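Group 1 truncated hemoglobin GlbN (Synechocystis sp., PDB 1S6A) binds one heme per subunit and forms a very stable complex with oxygen, as a monomeric truncated hemoglobin. Local coordinates at residues Lys20-Val25 with Lys42-Gln47. Residues are numbered along the deposited sequence; the frame is centred on the assembly and turned at random.
With HEM (protoporphyrin IX containing Fe), chain D.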
loop_
_atom_site.group_PDB
_atom_site.type_symbol
_atom_site.label_atom_id
_atom_site.label_comp_id
_atom_site.label_asym_id
_atom_site.label_seq_id
_atom_site.Cartn_x
_atom_site.Cartn_y
_atom_site.Cartn_z
ATOM N N LYS A 20 10.752 2.521 -1.159
ATOM C CA LYS A 20 10.595 3.732 -1.956
ATOM C C LYS A 20 9.237 4.412 -1.784
ATOM O O LYS A 20 9.138 5.647 -1.769
ATOM C CB LYS A 20 10.836 3.465 -3.460
ATOM C CG LYS A 20 12.268 2.979 -3.850
ATOM C CD LYS A 20 13.315 3.653 -2.968
ATOM C CE LYS A 20 14.340 2.625 -2.319
ATOM N NZ LYS A 20 15.011 3.083 -1.017
ATOM N N PHE A 21 8.189 3.598 -1.727
ATOM C CA PHE A 21 6.822 4.066 -1.485
ATOM C C PHE A 21 6.785 4.902 -0.170
ATOM O O PHE A 21 6.266 6.006 -0.163
ATOM C CB PHE A 21 5.879 2.845 -1.462
ATOM C CG PHE A 21 4.487 3.131 -0.921
ATOM C CD1 PHE A 21 3.608 3.976 -1.618
ATOM C CD2 PHE A 21 4.061 2.555 0.287
ATOM C CE1 PHE A 21 2.318 4.260 -1.128
ATOM C CE2 PHE A 21 2.758 2.824 0.802
ATOM C CZ PHE A 21 1.893 3.686 0.078
ATOM N N TYR A 22 7.342 4.381 0.935
ATOM C CA TYR A 22 7.257 5.096 2.208
ATOM C C TYR A 22 8.128 6.360 2.197
ATOM O O TYR A 22 7.756 7.365 2.795
ATOM C CB TYR A 22 7.487 4.186 3.427
ATOM C CG TYR A 22 6.224 3.350 3.715
ATOM C CD1 TYR A 22 5.007 3.986 3.991
ATOM C CD2 TYR A 22 6.240 1.927 3.646
ATOM C CE1 TYR A 22 3.832 3.280 4.213
ATOM C CE2 TYR A 22 5.065 1.201 3.860
ATOM C CZ TYR A 22 3.858 1.890 4.139
ATOM O OH TYR A 22 2.679 1.187 4.345
ATOM N N GLU A 23 9.231 6.343 1.439
ATOM C CA GLU A 23 10.019 7.574 1.222
ATOM C C GLU A 23 9.180 8.662 0.547
ATOM O O GLU A 23 9.202 9.837 0.959
ATOM C CB GLU A 23 11.319 7.296 0.430
ATOM C CG GLU A 23 12.335 6.535 1.241
ATOM C CD GLU A 23 13.545 6.093 0.426
ATOM O OE1 GLU A 23 13.830 6.772 -0.603
ATOM O OE2 GLU A 23 14.193 5.049 0.822
ATOM N N ARG A 24 8.451 8.277 -0.493
ATOM C CA ARG A 24 7.526 9.162 -1.154
ATOM C C ARG A 24 6.385 9.602 -0.218
ATOM O O ARG A 24 6.107 10.793 -0.155
ATOM C CB ARG A 24 6.974 8.513 -2.413
ATOM C CG ARG A 24 6.033 9.400 -3.237
ATOM C CD ARG A 24 5.581 8.735 -4.566
ATOM N NE ARG A 24 6.709 8.272 -5.369
ATOM C CZ ARG A 24 7.190 8.900 -6.452
ATOM N NH1 ARG A 24 6.647 10.032 -6.886
ATOM N NH2 ARG A 24 8.213 8.383 -7.114
ATOM N N VAL A 25 5.719 8.657 0.469
ATOM C CA VAL A 25 4.590 8.984 1.378
ATOM C C VAL A 25 5.026 10.030 2.472
ATOM O O VAL A 25 4.273 10.936 2.859
ATOM C CB VAL A 25 4.097 7.683 2.069
ATOM C CG1 VAL A 25 3.232 7.977 3.278
ATOM C CG2 VAL A 25 3.337 6.762 1.074
ATOM N N LYS A 42 8.390 -1.367 11.524
ATOM C CA LYS A 42 7.289 -2.330 11.588
ATOM C C LYS A 42 6.352 -2.171 10.393
ATOM O O LYS A 42 5.901 -3.148 9.817
ATOM C CB LYS A 42 6.464 -2.160 12.847
ATOM C CG LYS A 42 7.048 -2.742 14.121
ATOM C CD LYS A 42 6.108 -2.345 15.298
ATOM C CE LYS A 42 6.649 -2.757 16.686
ATOM N NZ LYS A 42 8.022 -3.367 16.611
ATOM N N GLN A 43 6.027 -0.937 10.066
ATOM C CA GLN A 43 5.085 -0.640 8.969
ATOM C C GLN A 43 5.633 -1.157 7.646
ATOM O O GLN A 43 4.891 -1.743 6.881
ATOM C CB GLN A 43 4.801 0.865 8.874
ATOM C CG GLN A 43 3.821 1.309 7.741
ATOM C CD GLN A 43 2.391 0.720 7.918
ATOM O OE1 GLN A 43 1.957 0.488 9.035
ATOM N NE2 GLN A 43 1.686 0.454 6.801
ATOM N N ARG A 44 6.910 -0.884 7.380
ATOM C CA ARG A 44 7.580 -1.373 6.190
ATOM C C ARG A 44 7.502 -2.891 6.105
ATOM O O ARG A 44 7.195 -3.393 5.038
ATOM C CB ARG A 44 9.033 -0.888 6.080
ATOM C CG ARG A 44 9.173 0.489 5.492
ATOM C CD ARG A 44 10.646 0.916 5.212
ATOM N NE ARG A 44 11.372 1.057 6.454
ATOM C CZ ARG A 44 11.543 2.222 7.127
ATOM N NH1 ARG A 44 11.090 3.380 6.654
ATOM N NH2 ARG A 44 12.167 2.227 8.290
ATOM N N ALA A 45 7.742 -3.597 7.226
ATOM C CA ALA A 45 7.653 -5.042 7.261
ATOM C C ALA A 45 6.222 -5.582 7.046
ATOM O O ALA A 45 6.029 -6.626 6.367
ATOM C CB ALA A 45 8.196 -5.587 8.596
ATOM N N HIS A 46 5.248 -4.945 7.698
ATOM C CA HIS A 46 3.842 -5.296 7.467
ATOM C C HIS A 46 3.440 -5.122 5.989
ATOM O O HIS A 46 2.732 -5.943 5.419
ATOM C CB HIS A 46 2.944 -4.365 8.255
ATOM C CG HIS A 46 2.984 -4.596 9.729
ATOM N ND1 HIS A 46 3.127 -5.852 10.276
ATOM C CD2 HIS A 46 2.831 -3.740 10.770
ATOM C CE1 HIS A 46 3.093 -5.755 11.597
ATOM N NE2 HIS A 46 2.912 -4.485 11.916
ATOM N N GLN A 47 3.841 -4.008 5.389
ATOM C CA GLN A 47 3.426 -3.717 3.995
ATOM C C GLN A 47 4.101 -4.669 2.989
ATOM O O GLN A 47 3.485 -5.101 2.000
ATOM C CB GLN A 47 3.693 -2.260 3.631
ATOM C CG GLN A 47 3.069 -1.786 2.249
ATOM C CD GLN A 47 1.556 -1.629 2.368
ATOM O OE1 GLN A 47 1.043 -0.519 2.676
ATOM N NE2 GLN A 47 0.846 -2.709 2.199
HETATM C CHA HEM D . -1.511 0.315 8.569
HETATM C CHB HEM D . -1.754 -1.391 4.035
HETATM C CHC HEM D . -4.430 2.487 2.888
HETATM C CHD HEM D . -2.052 4.701 6.527
HETATM C C1A HEM D . -1.450 -0.509 7.465
HETATM C C2A HEM D . -0.927 -1.850 7.464
HETATM C C3A HEM D . -0.956 -2.328 6.228
HETATM C C4A HEM D . -1.531 -1.307 5.383
HETATM C CMA HEM D . -0.478 -3.718 5.744
HETATM C CAA HEM D . -0.387 -2.527 8.745
HETATM C CBA HEM D . -1.423 -3.560 9.213
HETATM C CGA HEM D . -1.000 -4.402 10.422
HETATM O O1A HEM D . -0.901 -3.847 11.526
HETATM O O2A HEM D . -0.806 -5.646 10.305
HETATM C C1B HEM D . -2.566 -0.521 3.329
HETATM C C2B HEM D . -3.125 -0.757 2.020
HETATM C C3B HEM D . -3.889 0.305 1.700
HETATM C C4B HEM D . -3.827 1.247 2.803
HETATM C CMB HEM D . -2.850 -2.019 1.196
HETATM C CAB HEM D . -4.686 0.590 0.391
HETATM C CBB HEM D . -4.012 0.844 -0.790
HETATM C C1C HEM D . -3.986 3.522 3.728
HETATM C C2C HEM D . -4.263 4.923 3.651
HETATM C C3C HEM D . -3.546 5.535 4.649
HETATM C C4C HEM D . -2.850 4.535 5.393
HETATM C CMC HEM D . -5.172 5.565 2.580
HETATM C CAC HEM D . -3.435 7.036 5.060
HETATM C CBC HEM D . -3.123 7.978 4.181
HETATM C C1D HEM D . -1.729 3.734 7.449
HETATM C C2D HEM D . -1.226 3.990 8.783
HETATM C C3D HEM D . -1.067 2.608 9.433
HETATM C C4D HEM D . -1.485 1.668 8.439
HETATM C CMD HEM D . -0.928 5.430 9.280
HETATM C CAD HEM D . -0.557 2.232 10.840
HETATM C CBD HEM D . -1.785 2.464 11.711
HETATM C CGD HEM D . -1.303 2.473 13.125
HETATM O O1D HEM D . -1.146 1.398 13.702
HETATM O O2D HEM D . -1.046 3.538 13.701
HETATM N NA HEM D . -1.792 -0.171 6.163
HETATM N NB HEM D . -3.033 0.688 3.768
HETATM N NC HEM D . -3.146 3.353 4.796
HETATM N ND HEM D . -1.897 2.359 7.318
HETATM FE FE HEM D . -2.488 1.568 5.538
#
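Tyr22 reaches across from helix 10-26 and sets its hydroxyl between the ends of Gln43 and Gln47, one turn apart on helix 40-54. The two amides meet it differently. Gln43 stands almost upright to the phenol ring, its amide plane turned 85° from it, and sends an almost straight N-H from NE2 to Tyr22 OH at 2.7 Å. The Gln47 amide is nearly parallel to the ring, 13° off but displaced from its plane, and its OE1 takes a weak hydrogen bond from Tyr22 OH at 2.9 Å. An azide ion modelled close to this hydroxyl makes its position less certain. In both glutamines CG lies anti to the backbone N, and a bend at chi2 (63° in Gln43) turns the amide toward the heme. These are the B and E helices of the two-over-two globin sandwich of group I truncated hemoglobins, and the polar trio lines the distal side of the heme. Gln47 OE1 comes within 3.2 Å of heme CHB, while Gln43 NE2 sits 3.3 Å from C1A. A phenylalanine in place of Tyr22 would probably leave both amides without their shared partner and more able to turn over the heme. Below the hydroxyl the fit is carbon on carbon: Gln47 CB meets the ring edge at CE2, 3.7 Å away, and Arg44 runs alongside in the opposite sense, its CG 3.8 Å from Tyr22 CD2. Phe21 CD2 covers the centre of one Tyr22 face. His46, the distal iron-binding residue, is swung outward here, one ring face over a heme propionate and NE2 10.3 Å from the iron.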